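Local coordinates for sp1 protein (Swine acute diarrhea syndrome coronavirus, PDB 6LPA), which probably suppresses host gene expression and so helps the virus evade innate immunity and alter host cell proliferation, as other alphacoronavirus nsp1 proteins do, at residues S33-S36 with H37-D41; H19-T23 with M24-V28. All coordinates share one frame; numbering follows the deposited sequence.

Contact 1. Residues S33-S36 with H37-D41; sequences SSAS and HGFKD
S34 and F39 meet at the end of a short helix, where the chain turns back over its own last turn. The tight part gathers round these two buried residues. The backbone carbonyl of S34 takes two N-H groups from opposite faces of its plane: F39 N at 2.7 Å, with an N-H...O angle of 153°, and H37 N, which sits well above the plane. S34 has its OG anti to the backbone N (chi1 160°), and this throws the hydroxyl out to D41, where it donates to OD1 at 2.8 Å on that oxygen's syn lone pair. A small hydroxyl suits this buried place, since OG also lies 3.2 Å from CD1 of F39. The F39 ring lies beneath A35: CA of A35 stands over one face, 3.8 Å from the ring centroid, in a CH-pi contact, while the methyl CB touches CZ at 3.6 Å.

H37 and S36 form the exposed side. There the imidazole swings back along the chain and ND1 donates to S33 O at 2.8 Å, almost in the ring plane and nearly straight at 165°. S36 OG reaches the same oxygen from the other face, so the carbonyl of S33, the first residue of the helix, takes two side-chain donors. S33 itself turns its hydroxyl backward, to the carbonyl of E29.

G38 takes a positive phi, a conformation that favours glycine, and its N donates to A35 O at 3.1 Å. Together with the bond from F39 N to S34 O, this makes a Schellman motif with G38 as the C-prime residue, overlapped by a type I' turn from H37 to K40 that leads toward strand 42-46.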
loop_
_atom_site.group_PDB
_atom_site.type_symbol
_atom_site.label_atom_id
_atom_site.label_comp_id
_atom_site.label_asym_id
_atom_site.label_seq_id
_atom_site.Cartn_x
_atom_site.Cartn_y
_atom_site.Cartn_z
ATOM N N SER A 33 -11.081 9.506 8.885
ATOM C CA SER A 33 -11.469 10.707 9.617
ATOM C C SER A 33 -10.550 11.871 9.274
ATOM O O SER A 33 -11.008 13.020 9.189
ATOM C CB SER A 33 -11.494 10.449 11.128
ATOM O OG SER A 33 -10.484 9.551 11.537
ATOM N N SER A 34 -9.272 11.596 9.018
ATOM C CA SER A 34 -8.388 12.695 8.654
ATOM C C SER A 34 -8.795 13.284 7.304
ATOM O O SER A 34 -8.777 14.505 7.125
ATOM C CB SER A 34 -6.935 12.222 8.650
ATOM O OG SER A 34 -6.145 13.112 7.888
ATOM N N ALA A 35 -9.198 12.431 6.352
ATOM C CA ALA A 35 -9.641 12.912 5.041
ATOM C C ALA A 35 -10.868 13.804 5.152
ATOM O O ALA A 35 -10.953 14.843 4.493
ATOM C CB ALA A 35 -9.939 11.728 4.120
ATOM N N SER A 36 -11.826 13.420 5.982
ATOM C CA SER A 36 -13.040 14.207 6.129
ATOM C C SER A 36 -12.818 15.475 6.941
ATOM O O SER A 36 -13.731 16.291 7.049
ATOM C CB SER A 36 -14.137 13.352 6.765
ATOM O OG SER A 36 -13.965 13.260 8.169
ATOM N N HIS A 37 -11.631 15.663 7.513
ATOM C CA HIS A 37 -11.286 16.908 8.177
ATOM C C HIS A 37 -10.152 17.615 7.437
ATOM O O HIS A 37 -9.344 18.323 8.051
ATOM C CB HIS A 37 -10.931 16.652 9.639
ATOM C CG HIS A 37 -12.090 16.218 10.490
ATOM N ND1 HIS A 37 -12.511 14.905 10.575
ATOM C CD2 HIS A 37 -12.910 16.927 11.307
ATOM C CE1 HIS A 37 -13.534 14.824 11.410
ATOM N NE2 HIS A 37 -13.796 16.038 11.867
ATOM N N GLY A 38 -10.066 17.380 6.121
ATOM C CA GLY A 38 -9.124 18.045 5.231
ATOM C C GLY A 38 -7.660 17.727 5.460
ATOM O O GLY A 38 -6.794 18.468 4.981
ATOM N N PHE A 39 -7.351 16.639 6.169
ATOM C CA PHE A 39 -5.963 16.253 6.476
ATOM C C PHE A 39 -5.243 17.300 7.321
ATOM O O PHE A 39 -4.014 17.388 7.289
ATOM C CB PHE A 39 -5.155 15.964 5.205
ATOM C CG PHE A 39 -5.678 14.798 4.402
ATOM C CD1 PHE A 39 -5.403 13.490 4.782
ATOM C CD2 PHE A 39 -6.461 15.012 3.281
ATOM C CE1 PHE A 39 -5.882 12.426 4.054
ATOM C CE2 PHE A 39 -6.947 13.943 2.553
ATOM C CZ PHE A 39 -6.658 12.656 2.943
ATOM N N LYS A 40 -5.984 18.084 8.114
ATOM C CA LYS A 40 -5.337 19.110 8.931
ATOM C C LYS A 40 -4.426 18.513 10.001
ATOM O O LYS A 40 -3.495 19.193 10.446
ATOM C CB LYS A 40 -6.387 20.013 9.583
ATOM C CG LYS A 40 -5.884 21.370 10.050
ATOM C CD LYS A 40 -7.052 22.319 10.301
ATOM C CE LYS A 40 -6.639 23.572 11.079
ATOM N NZ LYS A 40 -6.648 24.753 10.195
ATOM N N ASP A 41 -4.658 17.270 10.422
ATOM C CA ASP A 41 -3.785 16.622 11.404
ATOM C C ASP A 41 -2.544 15.996 10.769
ATOM O O ASP A 41 -1.775 15.329 11.466
ATOM C CB ASP A 41 -4.569 15.554 12.184
ATOM C CG ASP A 41 -5.123 14.452 11.282
ATOM O OD1 ASP A 41 -5.215 14.655 10.057
ATOM O OD2 ASP A 41 -5.483 13.377 11.798
#

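Contact 2. Residues H19-T23 with M24-V28; sequences HGYPT and MSDAV
The carbonyl oxygen of T23 receives the backbone N-H of A27 at 2.9 Å, nearly along the C=O axis, with an N-H...O angle of 159°. This bond closes the first turn of helix 24-28. The side chain of the same residue holds the turn from another direction: OG1 accepts from D26 N, a weak bond of 3.4 Å that is still fairly straight. With chi1 at 54°, OG1 lies between the backbone N and the carbonyl carbon of T23, and from there it faces the amide of the third helical residue. OG1 also rests 3.5 Å from CB of D26, the two side chains crossing at about a right angle.

T23 is thus the N-cap of the helix, and threonine suits the position because its hydroxyl can stand in for a carbonyl that the preceding chain cannot supply. Another amide of the first turn, M24 N, is taken up by E66 of the second subunit, whose carboxylate should also sit favourably beside the positive end of the helix.

D26 carries its carboxylate back over the approaching loop, CG anti to the backbone N. OD2 comes to 3.5 Å from CD1 of Y21 and 3.6 Å from CD of P22, with the carboxylate and phenol ring planes 79° apart. At the next residue of the helix, A27, the methyl CB lies 4.0 Å from CB of Y21, and CD2 of Y21 lies 3.9 Å from CA of A27. Alanine is small enough to let the loop lie this close to the helix; its methyl also meets I75 on strand 71-77, as do the side chains of M24 and V28, while Y21 packs against P91 on strand 85-91.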
loop_
_atom_site.group_PDB
_atom_site.type_symbol
_atom_site.label_atom_id
_atom_site.label_comp_id
_atom_site.label_asym_id
_atom_site.label_seq_id
_atom_site.Cartn_x
_atom_site.Cartn_y
_atom_site.Cartn_z
ATOM N N HIS A 19 3.860 10.064 13.180
ATOM C CA HIS A 19 3.536 8.679 13.480
ATOM C C HIS A 19 2.665 8.112 12.371
ATOM O O HIS A 19 1.977 8.858 11.666
ATOM C CB HIS A 19 2.829 8.541 14.836
ATOM C CG HIS A 19 1.519 9.252 14.919
ATOM N ND1 HIS A 19 0.313 8.627 14.678
ATOM C CD2 HIS A 19 1.220 10.536 15.225
ATOM C CE1 HIS A 19 -0.672 9.497 14.822
ATOM N NE2 HIS A 19 -0.149 10.662 15.163
ATOM N N GLY A 20 2.709 6.783 12.224
ATOM C CA GLY A 20 1.805 6.052 11.356
ATOM C C GLY A 20 1.040 4.978 12.111
ATOM O O GLY A 20 0.993 5.004 13.345
ATOM N N TYR A 21 0.451 4.027 11.389
ATOM C CA TYR A 21 -0.463 3.048 11.960
ATOM C C TYR A 21 -0.013 1.625 11.629
ATOM O O TYR A 21 0.544 1.383 10.557
ATOM C CB TYR A 21 -1.893 3.293 11.451
ATOM C CG TYR A 21 -2.352 4.708 11.757
ATOM C CD1 TYR A 21 -2.575 5.113 13.065
ATOM C CD2 TYR A 21 -2.515 5.649 10.748
ATOM C CE1 TYR A 21 -2.963 6.413 13.358
ATOM C CE2 TYR A 21 -2.913 6.953 11.034
ATOM C CZ TYR A 21 -3.130 7.326 12.338
ATOM O OH TYR A 21 -3.531 8.613 12.627
ATOM N N PRO A 22 -0.252 0.670 12.542
ATOM C CA PRO A 22 0.378 -0.651 12.390
ATOM C C PRO A 22 -0.342 -1.605 11.449
ATOM O O PRO A 22 0.304 -2.537 10.942
ATOM C CB PRO A 22 0.386 -1.205 13.826
ATOM C CG PRO A 22 -0.562 -0.342 14.613
ATOM C CD PRO A 22 -1.129 0.718 13.721
ATOM N N THR A 23 -1.636 -1.430 11.197
ATOM C CA THR A 23 -2.359 -2.311 10.295
ATOM C C THR A 23 -3.217 -1.495 9.346
ATOM O O THR A 23 -3.603 -0.363 9.651
ATOM C CB THR A 23 -3.258 -3.283 11.045
ATOM O OG1 THR A 23 -4.110 -2.545 11.926
ATOM C CG2 THR A 23 -2.417 -4.293 11.827
ATOM N N MET A 24 -3.514 -2.096 8.190
ATOM C CA MET A 24 -4.372 -1.449 7.208
ATOM C C MET A 24 -5.697 -1.042 7.831
ATOM O O MET A 24 -6.163 0.086 7.637
ATOM C CB MET A 24 -4.600 -2.389 6.024
ATOM C CG MET A 24 -5.479 -1.806 4.947
ATOM S SD MET A 24 -4.807 -0.228 4.415
ATOM C CE MET A 24 -5.876 0.143 3.027
ATOM N N SER A 25 -6.302 -1.941 8.607
ATOM C CA SER A 25 -7.600 -1.653 9.209
ATOM C C SER A 25 -7.541 -0.406 10.087
ATOM O O SER A 25 -8.412 0.467 10.009
ATOM C CB SER A 25 -8.076 -2.859 10.017
ATOM O OG SER A 25 -8.850 -2.433 11.123
ATOM N N ASP A 26 -6.512 -0.309 10.931
ATOM C CA ASP A 26 -6.372 0.861 11.793
ATOM C C ASP A 26 -6.095 2.124 10.981
ATOM O O ASP A 26 -6.614 3.204 11.305
ATOM C CB ASP A 26 -5.265 0.612 12.816
ATOM C CG ASP A 26 -5.311 1.592 13.961
ATOM O OD1 ASP A 26 -6.364 1.680 14.632
ATOM O OD2 ASP A 26 -4.294 2.279 14.190
ATOM N N ALA A 27 -5.294 2.005 9.914
ATOM C CA ALA A 27 -4.986 3.159 9.070
ATOM C C ALA A 27 -6.237 3.699 8.383
ATOM O O ALA A 27 -6.452 4.921 8.313
ATOM C CB ALA A 27 -3.934 2.771 8.028
ATOM N N VAL A 28 -7.065 2.800 7.840
ATOM C CA VAL A 28 -8.284 3.223 7.157
ATOM C C VAL A 28 -9.135 4.073 8.088
ATOM O O VAL A 28 -9.630 5.137 7.705
ATOM C CB VAL A 28 -9.066 2.002 6.636
ATOM C CG1 VAL A 28 -10.435 2.425 6.113
ATOM C CG2 VAL A 28 -8.285 1.314 5.537
#

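Overall arrangement
Contacts 1 and 2 treat opposite ends of two successive short helices: the 19-23 loop starts helix 24-28 with an N-cap, and the 37-41 loop ends helix 33-36 with a Schellman motif. They come in series along the chain, contact 2 first, and the residues between them are partly unmodelled. Their centres lie 15 Å apart and their nearest atoms about 5 Å, without touching. Both connect to the six-stranded mixed sheet: contact 1 leads into strand 42-46, outermost in the sheet of this chain, and contact 2 rests on strands 71-77 and 85-91. Within the two-chain assembly, contact 2 meets the second subunit, whereas contact 1 does not.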